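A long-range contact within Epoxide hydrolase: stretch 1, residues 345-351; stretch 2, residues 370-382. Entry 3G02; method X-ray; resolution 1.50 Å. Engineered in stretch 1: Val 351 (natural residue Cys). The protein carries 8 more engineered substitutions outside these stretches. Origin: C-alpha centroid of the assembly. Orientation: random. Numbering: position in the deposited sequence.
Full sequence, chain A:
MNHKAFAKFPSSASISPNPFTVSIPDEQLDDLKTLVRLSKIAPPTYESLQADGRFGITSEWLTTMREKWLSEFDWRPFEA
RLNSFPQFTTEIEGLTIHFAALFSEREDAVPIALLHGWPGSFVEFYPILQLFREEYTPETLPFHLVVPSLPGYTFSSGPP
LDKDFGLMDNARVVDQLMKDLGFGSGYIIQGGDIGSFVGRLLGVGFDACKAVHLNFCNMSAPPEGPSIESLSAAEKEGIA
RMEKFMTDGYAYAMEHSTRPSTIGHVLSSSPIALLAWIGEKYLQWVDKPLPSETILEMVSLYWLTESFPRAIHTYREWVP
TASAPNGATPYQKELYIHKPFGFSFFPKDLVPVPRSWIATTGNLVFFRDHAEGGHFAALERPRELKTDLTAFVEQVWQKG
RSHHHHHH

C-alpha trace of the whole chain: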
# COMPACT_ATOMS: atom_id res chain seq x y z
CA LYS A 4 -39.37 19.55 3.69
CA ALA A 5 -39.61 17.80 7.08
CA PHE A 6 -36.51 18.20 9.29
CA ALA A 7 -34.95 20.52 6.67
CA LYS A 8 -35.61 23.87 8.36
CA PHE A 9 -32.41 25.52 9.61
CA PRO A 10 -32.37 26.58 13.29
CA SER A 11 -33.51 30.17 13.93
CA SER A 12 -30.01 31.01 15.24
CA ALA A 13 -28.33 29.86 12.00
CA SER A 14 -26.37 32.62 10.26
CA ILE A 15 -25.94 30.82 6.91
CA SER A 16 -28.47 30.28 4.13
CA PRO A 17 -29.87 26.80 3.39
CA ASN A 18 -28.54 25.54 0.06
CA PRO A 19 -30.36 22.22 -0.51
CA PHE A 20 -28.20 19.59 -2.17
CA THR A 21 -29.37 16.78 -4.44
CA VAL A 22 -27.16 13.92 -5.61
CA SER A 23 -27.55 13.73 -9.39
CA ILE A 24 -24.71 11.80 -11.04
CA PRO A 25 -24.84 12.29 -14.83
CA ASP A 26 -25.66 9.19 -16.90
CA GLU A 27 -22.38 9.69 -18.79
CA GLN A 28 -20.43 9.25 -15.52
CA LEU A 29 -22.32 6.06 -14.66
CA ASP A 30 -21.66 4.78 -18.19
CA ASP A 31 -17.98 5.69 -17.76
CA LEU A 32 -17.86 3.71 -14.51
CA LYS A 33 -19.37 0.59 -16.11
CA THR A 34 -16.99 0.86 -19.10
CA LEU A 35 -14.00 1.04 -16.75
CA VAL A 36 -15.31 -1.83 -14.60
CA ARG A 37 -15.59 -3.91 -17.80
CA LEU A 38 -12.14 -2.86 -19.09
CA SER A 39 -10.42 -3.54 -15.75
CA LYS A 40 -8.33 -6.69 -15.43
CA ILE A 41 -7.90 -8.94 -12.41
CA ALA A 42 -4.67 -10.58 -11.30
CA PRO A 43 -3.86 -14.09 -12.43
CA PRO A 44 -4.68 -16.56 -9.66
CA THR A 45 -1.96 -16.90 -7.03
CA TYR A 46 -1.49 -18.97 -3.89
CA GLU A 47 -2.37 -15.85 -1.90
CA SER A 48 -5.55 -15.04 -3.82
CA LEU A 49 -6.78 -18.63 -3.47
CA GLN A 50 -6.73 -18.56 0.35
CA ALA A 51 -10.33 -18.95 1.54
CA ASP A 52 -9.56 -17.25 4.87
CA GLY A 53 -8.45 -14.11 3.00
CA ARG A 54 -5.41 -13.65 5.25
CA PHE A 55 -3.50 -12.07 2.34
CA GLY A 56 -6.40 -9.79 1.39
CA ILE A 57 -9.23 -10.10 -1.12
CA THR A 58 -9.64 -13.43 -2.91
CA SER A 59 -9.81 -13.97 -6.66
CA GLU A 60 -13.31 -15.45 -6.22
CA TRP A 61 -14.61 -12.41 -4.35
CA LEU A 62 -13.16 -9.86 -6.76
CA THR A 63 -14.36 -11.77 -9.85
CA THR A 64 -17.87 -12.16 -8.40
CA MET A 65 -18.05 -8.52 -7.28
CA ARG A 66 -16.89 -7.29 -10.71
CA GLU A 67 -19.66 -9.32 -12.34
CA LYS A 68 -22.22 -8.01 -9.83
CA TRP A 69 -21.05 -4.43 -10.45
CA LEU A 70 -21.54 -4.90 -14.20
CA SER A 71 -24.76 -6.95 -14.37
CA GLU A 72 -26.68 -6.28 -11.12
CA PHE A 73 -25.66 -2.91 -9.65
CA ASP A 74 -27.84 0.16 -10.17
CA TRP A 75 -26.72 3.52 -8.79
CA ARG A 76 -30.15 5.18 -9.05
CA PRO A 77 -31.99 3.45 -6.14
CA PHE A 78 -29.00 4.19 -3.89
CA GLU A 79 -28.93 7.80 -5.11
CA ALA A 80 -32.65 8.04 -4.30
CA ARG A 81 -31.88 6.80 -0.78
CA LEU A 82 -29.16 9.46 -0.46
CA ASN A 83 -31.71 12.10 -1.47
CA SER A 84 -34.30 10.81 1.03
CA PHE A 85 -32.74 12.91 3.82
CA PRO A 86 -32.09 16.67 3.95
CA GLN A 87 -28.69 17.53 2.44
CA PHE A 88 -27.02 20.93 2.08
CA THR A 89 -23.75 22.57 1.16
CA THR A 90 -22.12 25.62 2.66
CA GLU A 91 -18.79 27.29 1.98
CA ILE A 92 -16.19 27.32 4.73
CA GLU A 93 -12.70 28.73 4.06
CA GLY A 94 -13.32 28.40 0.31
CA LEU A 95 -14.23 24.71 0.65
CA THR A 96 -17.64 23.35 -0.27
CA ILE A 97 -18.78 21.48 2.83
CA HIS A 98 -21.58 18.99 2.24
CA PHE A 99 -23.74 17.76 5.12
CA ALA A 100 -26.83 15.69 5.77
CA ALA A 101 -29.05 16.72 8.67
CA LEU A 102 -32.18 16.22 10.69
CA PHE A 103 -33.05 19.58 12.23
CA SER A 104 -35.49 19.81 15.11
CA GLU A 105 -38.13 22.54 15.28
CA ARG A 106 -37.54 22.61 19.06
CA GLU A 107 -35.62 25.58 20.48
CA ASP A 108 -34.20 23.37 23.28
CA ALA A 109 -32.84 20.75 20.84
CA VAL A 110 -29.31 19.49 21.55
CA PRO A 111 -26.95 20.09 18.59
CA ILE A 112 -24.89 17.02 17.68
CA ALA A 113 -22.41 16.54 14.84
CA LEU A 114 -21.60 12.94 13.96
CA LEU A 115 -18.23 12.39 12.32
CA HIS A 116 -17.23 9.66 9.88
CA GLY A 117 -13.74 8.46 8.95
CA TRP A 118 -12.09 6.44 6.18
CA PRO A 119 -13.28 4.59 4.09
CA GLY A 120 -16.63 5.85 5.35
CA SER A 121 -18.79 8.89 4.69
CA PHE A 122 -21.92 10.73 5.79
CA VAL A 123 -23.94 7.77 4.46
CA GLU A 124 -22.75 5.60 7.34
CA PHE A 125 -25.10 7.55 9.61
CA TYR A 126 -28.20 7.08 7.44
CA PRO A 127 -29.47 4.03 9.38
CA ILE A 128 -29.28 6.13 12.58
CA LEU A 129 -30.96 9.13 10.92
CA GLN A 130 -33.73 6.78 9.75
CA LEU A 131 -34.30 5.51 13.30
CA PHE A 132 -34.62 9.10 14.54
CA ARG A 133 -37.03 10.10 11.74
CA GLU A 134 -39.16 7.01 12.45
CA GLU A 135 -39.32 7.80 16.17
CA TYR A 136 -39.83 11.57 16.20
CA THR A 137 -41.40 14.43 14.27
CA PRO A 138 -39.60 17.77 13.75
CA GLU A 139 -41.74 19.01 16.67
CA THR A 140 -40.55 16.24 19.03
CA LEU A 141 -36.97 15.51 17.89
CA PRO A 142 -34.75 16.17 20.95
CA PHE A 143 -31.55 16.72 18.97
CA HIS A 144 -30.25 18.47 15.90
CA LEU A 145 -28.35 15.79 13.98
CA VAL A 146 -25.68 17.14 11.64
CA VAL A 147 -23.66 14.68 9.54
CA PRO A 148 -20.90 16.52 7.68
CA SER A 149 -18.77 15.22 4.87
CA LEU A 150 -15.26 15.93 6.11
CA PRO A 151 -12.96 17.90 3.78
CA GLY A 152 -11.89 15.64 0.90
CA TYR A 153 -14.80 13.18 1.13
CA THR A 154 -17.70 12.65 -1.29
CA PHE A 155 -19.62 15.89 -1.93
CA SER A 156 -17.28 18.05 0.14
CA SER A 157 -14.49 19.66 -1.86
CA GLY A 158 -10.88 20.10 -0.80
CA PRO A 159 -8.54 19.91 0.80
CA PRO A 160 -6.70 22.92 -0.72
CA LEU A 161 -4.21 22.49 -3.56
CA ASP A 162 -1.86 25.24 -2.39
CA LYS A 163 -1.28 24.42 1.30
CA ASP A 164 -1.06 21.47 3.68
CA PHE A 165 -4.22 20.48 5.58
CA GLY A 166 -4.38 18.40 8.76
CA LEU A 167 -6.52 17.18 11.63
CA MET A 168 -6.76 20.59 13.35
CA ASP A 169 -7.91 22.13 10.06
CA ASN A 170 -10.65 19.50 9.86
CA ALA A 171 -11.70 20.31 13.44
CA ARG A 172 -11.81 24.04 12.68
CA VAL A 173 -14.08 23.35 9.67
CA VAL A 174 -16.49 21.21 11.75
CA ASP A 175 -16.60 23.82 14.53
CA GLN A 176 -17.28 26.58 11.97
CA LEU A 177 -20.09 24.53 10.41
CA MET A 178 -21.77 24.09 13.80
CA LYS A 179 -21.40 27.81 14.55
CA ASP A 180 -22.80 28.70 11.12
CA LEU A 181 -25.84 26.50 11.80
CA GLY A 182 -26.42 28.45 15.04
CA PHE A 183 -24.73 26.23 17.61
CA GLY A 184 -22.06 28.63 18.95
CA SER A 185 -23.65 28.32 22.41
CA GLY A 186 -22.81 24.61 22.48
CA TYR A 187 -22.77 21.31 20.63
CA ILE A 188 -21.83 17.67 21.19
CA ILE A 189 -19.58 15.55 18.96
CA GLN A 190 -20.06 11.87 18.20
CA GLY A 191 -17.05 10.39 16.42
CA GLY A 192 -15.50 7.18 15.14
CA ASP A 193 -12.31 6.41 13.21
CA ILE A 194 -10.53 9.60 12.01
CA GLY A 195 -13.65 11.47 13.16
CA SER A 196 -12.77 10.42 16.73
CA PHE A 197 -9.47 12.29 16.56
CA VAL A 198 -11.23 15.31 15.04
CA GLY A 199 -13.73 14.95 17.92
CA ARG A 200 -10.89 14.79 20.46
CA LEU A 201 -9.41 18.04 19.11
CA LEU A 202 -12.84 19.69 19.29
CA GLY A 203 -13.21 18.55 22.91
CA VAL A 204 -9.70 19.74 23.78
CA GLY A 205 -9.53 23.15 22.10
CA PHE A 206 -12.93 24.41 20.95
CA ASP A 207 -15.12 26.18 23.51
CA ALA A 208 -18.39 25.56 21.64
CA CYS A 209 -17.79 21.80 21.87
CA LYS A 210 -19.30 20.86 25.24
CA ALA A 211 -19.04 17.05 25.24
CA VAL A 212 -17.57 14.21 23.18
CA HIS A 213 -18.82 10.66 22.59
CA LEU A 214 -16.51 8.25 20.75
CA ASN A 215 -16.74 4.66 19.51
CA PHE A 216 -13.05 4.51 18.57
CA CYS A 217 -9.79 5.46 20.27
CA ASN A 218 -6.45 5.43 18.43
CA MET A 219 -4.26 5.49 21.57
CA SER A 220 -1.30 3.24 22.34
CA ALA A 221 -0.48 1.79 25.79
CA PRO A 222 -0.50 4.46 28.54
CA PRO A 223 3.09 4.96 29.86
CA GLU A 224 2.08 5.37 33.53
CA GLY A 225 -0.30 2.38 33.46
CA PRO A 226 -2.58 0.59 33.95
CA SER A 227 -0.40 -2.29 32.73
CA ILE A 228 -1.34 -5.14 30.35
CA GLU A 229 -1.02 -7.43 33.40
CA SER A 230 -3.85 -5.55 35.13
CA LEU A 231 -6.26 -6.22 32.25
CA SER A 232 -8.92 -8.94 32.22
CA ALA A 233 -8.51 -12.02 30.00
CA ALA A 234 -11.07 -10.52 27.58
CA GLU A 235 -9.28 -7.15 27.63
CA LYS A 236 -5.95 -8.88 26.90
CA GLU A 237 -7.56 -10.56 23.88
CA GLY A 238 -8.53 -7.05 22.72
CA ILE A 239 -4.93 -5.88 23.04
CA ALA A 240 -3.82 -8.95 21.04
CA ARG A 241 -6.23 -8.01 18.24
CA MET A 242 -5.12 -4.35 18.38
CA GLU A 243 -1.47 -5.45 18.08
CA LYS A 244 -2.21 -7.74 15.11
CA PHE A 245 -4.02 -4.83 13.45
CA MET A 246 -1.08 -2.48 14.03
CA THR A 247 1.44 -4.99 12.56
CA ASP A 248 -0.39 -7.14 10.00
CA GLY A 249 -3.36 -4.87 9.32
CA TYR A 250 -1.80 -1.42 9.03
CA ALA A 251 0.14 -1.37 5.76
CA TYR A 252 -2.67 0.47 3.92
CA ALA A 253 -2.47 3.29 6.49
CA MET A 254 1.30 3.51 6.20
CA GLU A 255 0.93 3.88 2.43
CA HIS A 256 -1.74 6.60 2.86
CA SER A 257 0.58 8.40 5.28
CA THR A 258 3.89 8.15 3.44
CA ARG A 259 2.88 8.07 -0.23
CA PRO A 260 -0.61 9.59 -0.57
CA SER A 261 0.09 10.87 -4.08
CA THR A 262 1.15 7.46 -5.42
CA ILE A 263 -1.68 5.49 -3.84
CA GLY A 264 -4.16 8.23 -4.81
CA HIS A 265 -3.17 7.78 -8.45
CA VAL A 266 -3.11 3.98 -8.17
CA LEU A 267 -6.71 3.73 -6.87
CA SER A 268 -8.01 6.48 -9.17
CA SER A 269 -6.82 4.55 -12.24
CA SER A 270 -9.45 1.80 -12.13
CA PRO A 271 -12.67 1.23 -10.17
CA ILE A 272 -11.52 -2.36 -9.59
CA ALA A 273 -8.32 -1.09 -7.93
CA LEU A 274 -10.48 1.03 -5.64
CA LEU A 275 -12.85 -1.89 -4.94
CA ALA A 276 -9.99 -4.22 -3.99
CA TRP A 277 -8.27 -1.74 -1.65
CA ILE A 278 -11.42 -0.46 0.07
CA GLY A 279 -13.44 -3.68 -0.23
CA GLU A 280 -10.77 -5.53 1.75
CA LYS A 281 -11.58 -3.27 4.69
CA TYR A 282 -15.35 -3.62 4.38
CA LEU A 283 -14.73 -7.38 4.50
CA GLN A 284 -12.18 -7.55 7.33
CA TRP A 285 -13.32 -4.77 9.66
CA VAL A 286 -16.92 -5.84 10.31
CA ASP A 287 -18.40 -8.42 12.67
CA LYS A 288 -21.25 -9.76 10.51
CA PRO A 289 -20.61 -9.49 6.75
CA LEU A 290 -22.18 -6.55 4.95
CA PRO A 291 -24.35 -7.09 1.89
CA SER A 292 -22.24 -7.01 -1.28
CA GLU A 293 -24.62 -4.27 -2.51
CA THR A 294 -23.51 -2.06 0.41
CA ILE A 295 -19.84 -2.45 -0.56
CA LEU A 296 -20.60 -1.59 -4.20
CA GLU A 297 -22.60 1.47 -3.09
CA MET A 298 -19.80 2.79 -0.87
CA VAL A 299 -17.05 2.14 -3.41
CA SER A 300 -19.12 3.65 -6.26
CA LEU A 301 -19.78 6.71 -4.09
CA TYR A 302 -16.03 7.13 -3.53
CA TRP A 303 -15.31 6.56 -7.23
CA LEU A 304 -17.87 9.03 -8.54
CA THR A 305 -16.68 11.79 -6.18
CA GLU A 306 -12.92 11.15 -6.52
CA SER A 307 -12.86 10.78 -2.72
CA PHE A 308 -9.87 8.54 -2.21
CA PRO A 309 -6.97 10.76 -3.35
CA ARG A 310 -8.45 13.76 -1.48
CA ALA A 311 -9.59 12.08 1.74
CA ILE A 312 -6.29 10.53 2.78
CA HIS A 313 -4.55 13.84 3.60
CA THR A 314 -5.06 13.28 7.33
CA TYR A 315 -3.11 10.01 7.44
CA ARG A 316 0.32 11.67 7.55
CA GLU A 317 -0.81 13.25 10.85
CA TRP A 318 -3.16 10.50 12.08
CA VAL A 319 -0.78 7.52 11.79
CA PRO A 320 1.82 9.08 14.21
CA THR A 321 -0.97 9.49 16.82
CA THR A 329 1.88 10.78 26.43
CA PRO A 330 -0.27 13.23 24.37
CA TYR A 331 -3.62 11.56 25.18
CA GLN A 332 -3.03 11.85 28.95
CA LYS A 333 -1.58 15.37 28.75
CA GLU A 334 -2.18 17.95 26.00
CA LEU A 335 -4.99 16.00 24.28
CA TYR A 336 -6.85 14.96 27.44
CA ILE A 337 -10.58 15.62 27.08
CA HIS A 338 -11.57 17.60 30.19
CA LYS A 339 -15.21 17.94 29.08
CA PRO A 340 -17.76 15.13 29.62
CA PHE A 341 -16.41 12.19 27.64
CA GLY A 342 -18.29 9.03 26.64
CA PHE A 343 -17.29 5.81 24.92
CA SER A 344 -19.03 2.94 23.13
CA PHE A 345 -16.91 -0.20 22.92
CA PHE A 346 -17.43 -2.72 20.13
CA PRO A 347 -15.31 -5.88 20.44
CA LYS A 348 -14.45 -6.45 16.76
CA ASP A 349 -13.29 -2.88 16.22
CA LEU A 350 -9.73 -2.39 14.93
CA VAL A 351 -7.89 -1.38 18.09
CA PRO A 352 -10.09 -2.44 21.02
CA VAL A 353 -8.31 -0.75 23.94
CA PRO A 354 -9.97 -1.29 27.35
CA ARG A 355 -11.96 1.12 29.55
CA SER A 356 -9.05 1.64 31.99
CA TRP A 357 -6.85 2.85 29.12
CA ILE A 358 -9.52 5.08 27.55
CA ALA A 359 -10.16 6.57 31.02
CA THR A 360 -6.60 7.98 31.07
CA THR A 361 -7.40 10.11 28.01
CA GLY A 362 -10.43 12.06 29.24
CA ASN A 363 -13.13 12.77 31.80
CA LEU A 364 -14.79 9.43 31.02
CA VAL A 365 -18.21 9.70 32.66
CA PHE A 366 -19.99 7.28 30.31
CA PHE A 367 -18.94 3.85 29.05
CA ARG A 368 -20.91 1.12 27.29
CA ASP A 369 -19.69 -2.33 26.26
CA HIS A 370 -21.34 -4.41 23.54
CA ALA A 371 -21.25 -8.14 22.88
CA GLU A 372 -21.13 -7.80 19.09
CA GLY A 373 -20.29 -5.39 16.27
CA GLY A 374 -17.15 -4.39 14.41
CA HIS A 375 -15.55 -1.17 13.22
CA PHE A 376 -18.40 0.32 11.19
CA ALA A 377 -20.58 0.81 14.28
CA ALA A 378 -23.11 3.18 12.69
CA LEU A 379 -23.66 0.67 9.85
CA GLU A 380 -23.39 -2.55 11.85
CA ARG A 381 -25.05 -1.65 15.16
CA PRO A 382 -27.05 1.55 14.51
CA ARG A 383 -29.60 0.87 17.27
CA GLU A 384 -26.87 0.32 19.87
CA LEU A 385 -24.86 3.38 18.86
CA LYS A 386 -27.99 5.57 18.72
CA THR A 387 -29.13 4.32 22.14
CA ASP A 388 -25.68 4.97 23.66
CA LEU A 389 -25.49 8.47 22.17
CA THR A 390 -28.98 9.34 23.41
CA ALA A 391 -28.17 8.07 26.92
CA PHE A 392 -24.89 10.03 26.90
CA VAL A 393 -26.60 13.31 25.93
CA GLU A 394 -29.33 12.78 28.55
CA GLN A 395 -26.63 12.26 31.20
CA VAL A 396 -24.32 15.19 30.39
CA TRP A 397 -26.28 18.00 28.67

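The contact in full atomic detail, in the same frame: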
# COMPACT_ATOMS: atom_id res chain seq x y z
N PHE A 345 -17.89 0.82 23.24
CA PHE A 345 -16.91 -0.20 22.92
C PHE A 345 -17.56 -1.33 22.14
O PHE A 345 -18.53 -1.94 22.60
CB PHE A 345 -16.30 -0.75 24.22
CG PHE A 345 -15.28 -1.84 24.02
CD1 PHE A 345 -13.91 -1.55 24.06
CD2 PHE A 345 -15.67 -3.16 23.82
CE1 PHE A 345 -12.96 -2.55 23.89
CE2 PHE A 345 -14.73 -4.17 23.64
CZ PHE A 345 -13.37 -3.87 23.67
N PHE A 346 -17.03 -1.58 20.94
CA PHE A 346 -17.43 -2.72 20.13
C PHE A 346 -16.24 -3.66 19.97
O PHE A 346 -15.14 -3.21 19.64
CB PHE A 346 -17.99 -2.25 18.78
CG PHE A 346 -19.24 -1.42 18.91
CD1 PHE A 346 -20.49 -2.04 18.99
CD2 PHE A 346 -19.17 -0.03 19.00
CE1 PHE A 346 -21.65 -1.29 19.12
CE2 PHE A 346 -20.33 0.73 19.13
CZ PHE A 346 -21.57 0.10 19.19
N PRO A 347 -16.44 -4.97 20.23
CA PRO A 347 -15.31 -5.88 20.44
C PRO A 347 -14.50 -6.20 19.19
O PRO A 347 -13.31 -6.51 19.30
CB PRO A 347 -15.98 -7.15 20.97
CG PRO A 347 -17.35 -7.12 20.40
CD PRO A 347 -17.73 -5.66 20.33
N LYS A 348 -15.13 -6.13 18.02
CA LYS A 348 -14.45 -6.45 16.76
C LYS A 348 -13.99 -5.20 16.02
O LYS A 348 -13.71 -5.23 14.82
CB LYS A 348 -15.31 -7.35 15.88
CG LYS A 348 -15.45 -8.75 16.46
CD LYS A 348 -16.11 -9.71 15.50
CE LYS A 348 -16.30 -11.07 16.17
NZ LYS A 348 -16.94 -12.06 15.26
N ASP A 349 -13.91 -4.09 16.75
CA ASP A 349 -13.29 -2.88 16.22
C ASP A 349 -11.79 -3.13 16.04
O ASP A 349 -11.26 -4.15 16.48
CB ASP A 349 -13.55 -1.70 17.15
CG ASP A 349 -13.64 -0.38 16.40
OD1 ASP A 349 -13.05 -0.25 15.31
OD2 ASP A 349 -14.29 0.54 16.92
N LEU A 350 -11.11 -2.19 15.38
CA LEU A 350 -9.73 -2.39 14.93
C LEU A 350 -8.72 -2.45 16.06
O LEU A 350 -7.81 -3.28 16.05
CB LEU A 350 -9.32 -1.29 13.94
CG LEU A 350 -10.30 -1.03 12.79
CD1 LEU A 350 -9.79 0.10 11.91
CD2 LEU A 350 -10.50 -2.30 11.98
N VAL A 351 -8.88 -1.56 17.04
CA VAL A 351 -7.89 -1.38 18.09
C VAL A 351 -8.61 -1.30 19.43
O VAL A 351 -8.69 -0.23 20.04
CB VAL A 351 -6.98 -0.16 17.80
CG1 VAL A 351 -6.01 -0.48 16.67
CG2 VAL A 351 -7.81 1.07 17.42
N HIS A 370 -20.39 -3.63 24.33
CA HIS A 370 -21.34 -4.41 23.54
C HIS A 370 -20.76 -5.77 23.20
O HIS A 370 -19.54 -5.92 23.07
CB HIS A 370 -21.75 -3.64 22.29
CG HIS A 370 -22.44 -2.35 22.60
ND1 HIS A 370 -23.77 -2.28 22.94
CD2 HIS A 370 -21.97 -1.08 22.66
CE1 HIS A 370 -24.10 -1.02 23.18
NE2 HIS A 370 -23.02 -0.27 23.02
N ALA A 371 -21.64 -6.75 23.10
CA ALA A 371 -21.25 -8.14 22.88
C ALA A 371 -20.87 -8.42 21.43
O ALA A 371 -20.11 -9.36 21.16
CB ALA A 371 -22.36 -9.08 23.33
N GLU A 372 -21.40 -7.62 20.51
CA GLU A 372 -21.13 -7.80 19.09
C GLU A 372 -20.99 -6.48 18.34
O GLU A 372 -21.28 -5.41 18.87
CB GLU A 372 -22.17 -8.72 18.42
CG GLU A 372 -23.63 -8.47 18.76
CD GLU A 372 -24.51 -9.68 18.48
OE1 GLU A 372 -24.09 -10.59 17.74
OE2 GLU A 372 -25.65 -9.73 19.01
N GLY A 373 -20.53 -6.57 17.09
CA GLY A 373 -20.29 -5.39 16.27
C GLY A 373 -18.81 -5.14 16.02
O GLY A 373 -17.97 -5.33 16.90
N GLY A 374 -18.51 -4.70 14.81
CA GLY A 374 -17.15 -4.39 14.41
C GLY A 374 -16.89 -2.90 14.30
O GLY A 374 -17.45 -2.09 15.04
N HIS A 375 -16.03 -2.54 13.35
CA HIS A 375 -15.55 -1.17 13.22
C HIS A 375 -16.58 -0.17 12.73
O HIS A 375 -16.60 0.98 13.19
CB HIS A 375 -14.34 -1.15 12.29
CG HIS A 375 -13.84 0.23 12.00
ND1 HIS A 375 -13.15 0.98 12.93
CD2 HIS A 375 -13.95 1.00 10.89
CE1 HIS A 375 -12.85 2.15 12.40
NE2 HIS A 375 -13.32 2.19 11.17
N PHE A 376 -17.43 -0.58 11.79
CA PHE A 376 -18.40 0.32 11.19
C PHE A 376 -19.67 0.37 12.05
O PHE A 376 -20.75 -0.02 11.61
CB PHE A 376 -18.71 -0.11 9.75
CG PHE A 376 -17.53 0.00 8.82
CD1 PHE A 376 -17.19 1.22 8.25
CD2 PHE A 376 -16.75 -1.11 8.51
CE1 PHE A 376 -16.10 1.34 7.39
CE2 PHE A 376 -15.67 -1.01 7.64
CZ PHE A 376 -15.34 0.22 7.08
N ALA A 377 -19.52 0.87 13.28
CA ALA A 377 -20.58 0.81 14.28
C ALA A 377 -21.92 1.39 13.83
O ALA A 377 -22.96 0.79 14.07
CB ALA A 377 -20.13 1.46 15.58
N ALA A 378 -21.88 2.55 13.17
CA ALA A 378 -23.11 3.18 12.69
C ALA A 378 -23.84 2.33 11.65
O ALA A 378 -25.07 2.34 11.59
CB ALA A 378 -22.82 4.57 12.14
N LEU A 379 -23.08 1.59 10.84
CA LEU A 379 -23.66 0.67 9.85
C LEU A 379 -24.06 -0.67 10.44
O LEU A 379 -25.09 -1.24 10.07
CB LEU A 379 -22.66 0.41 8.71
CG LEU A 379 -22.39 1.47 7.65
CD1 LEU A 379 -21.43 0.90 6.63
CD2 LEU A 379 -23.68 1.91 6.98
N GLU A 380 -23.23 -1.19 11.34
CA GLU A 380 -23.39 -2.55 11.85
C GLU A 380 -24.37 -2.62 13.01
O GLU A 380 -25.19 -3.54 13.07
CB GLU A 380 -22.04 -3.09 12.32
CG GLU A 380 -21.02 -3.33 11.22
CD GLU A 380 -19.74 -3.90 11.77
OE1 GLU A 380 -19.79 -5.00 12.36
OE2 GLU A 380 -18.69 -3.24 11.63
N ARG A 381 -24.26 -1.66 13.92
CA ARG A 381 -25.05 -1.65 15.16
C ARG A 381 -25.70 -0.28 15.38
O ARG A 381 -25.50 0.34 16.43
CB ARG A 381 -24.17 -2.01 16.37
CG ARG A 381 -23.32 -3.28 16.23
CD ARG A 381 -24.15 -4.53 15.95
NE ARG A 381 -25.09 -4.84 17.02
CZ ARG A 381 -25.90 -5.89 17.04
NH1 ARG A 381 -25.90 -6.76 16.03
NH2 ARG A 381 -26.72 -6.08 18.06
N PRO A 382 -26.49 0.20 14.40
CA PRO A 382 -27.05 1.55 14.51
C PRO A 382 -27.94 1.75 15.74
O PRO A 382 -27.87 2.80 16.37
CB PRO A 382 -27.87 1.71 13.23
CG PRO A 382 -28.15 0.31 12.77
CD PRO A 382 -26.92 -0.45 13.14
O HOH W 1 -15.69 1.97 15.48
O HOH W 2 -17.05 0.50 16.75

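The two stretches bury 608 Å² between them, in a contact that begins with a weak backbone hydrogen bond and runs on to a hydrogen-bonded aspartate–histidine pair and a leucine. At Phe 345 the carbonyl O accepts this weak hydrogen bond from the backbone N of His 370 (3.1 Å, bent to 121°).

Phe 346 contributes the largest covered area, 114 Å². With its chi1 in the m well, the His 370 imidazole lies nearly parallel to its ring, planes at 10° and centroids 4.7 Å apart, but slid so that the rings barely overlap; His 370 CD2 sits over one face, 3.6 Å from Phe 346 CE1. Ala 377 CB makes an off-centre CH-pi contact, 3.6 Å from Phe 346 CE2. Gly 373 also suits this packing: a CB there would clash with Phe 346 CD1 and Arg 381 CG, and its backbone angles alone call for glycine.

Pro 347 points toward stretch 2 and, lacking an N-H, packs through its ring, with Pro 347 CD 3.3 Å from His 370 O. It occupies the second position of a type I turn from Phe 346 to Asp 349, where its phi of -71° is well accommodated. The turn presents Lys 348 N to Gly 373 O, a 3.2 Å hydrogen bond, while the Lys 348 side chain sets off sideways and its end leads away from stretch 2.

Asp 349 is buried, yet its carboxylate is well satisfied. Asp 349 OD1 accepts hydrogen bonds from His 375 ND1 and Leu 350 N, both at 2.7 Å, and OD2 is linked through one water to His 375 O and through another to Gly 374 O. Leu 350 completes the contact by laying CD1 over a face of the His 375 ring, 3.8 Å from its centroid. The engineered Val 351 makes no contact with stretch 2.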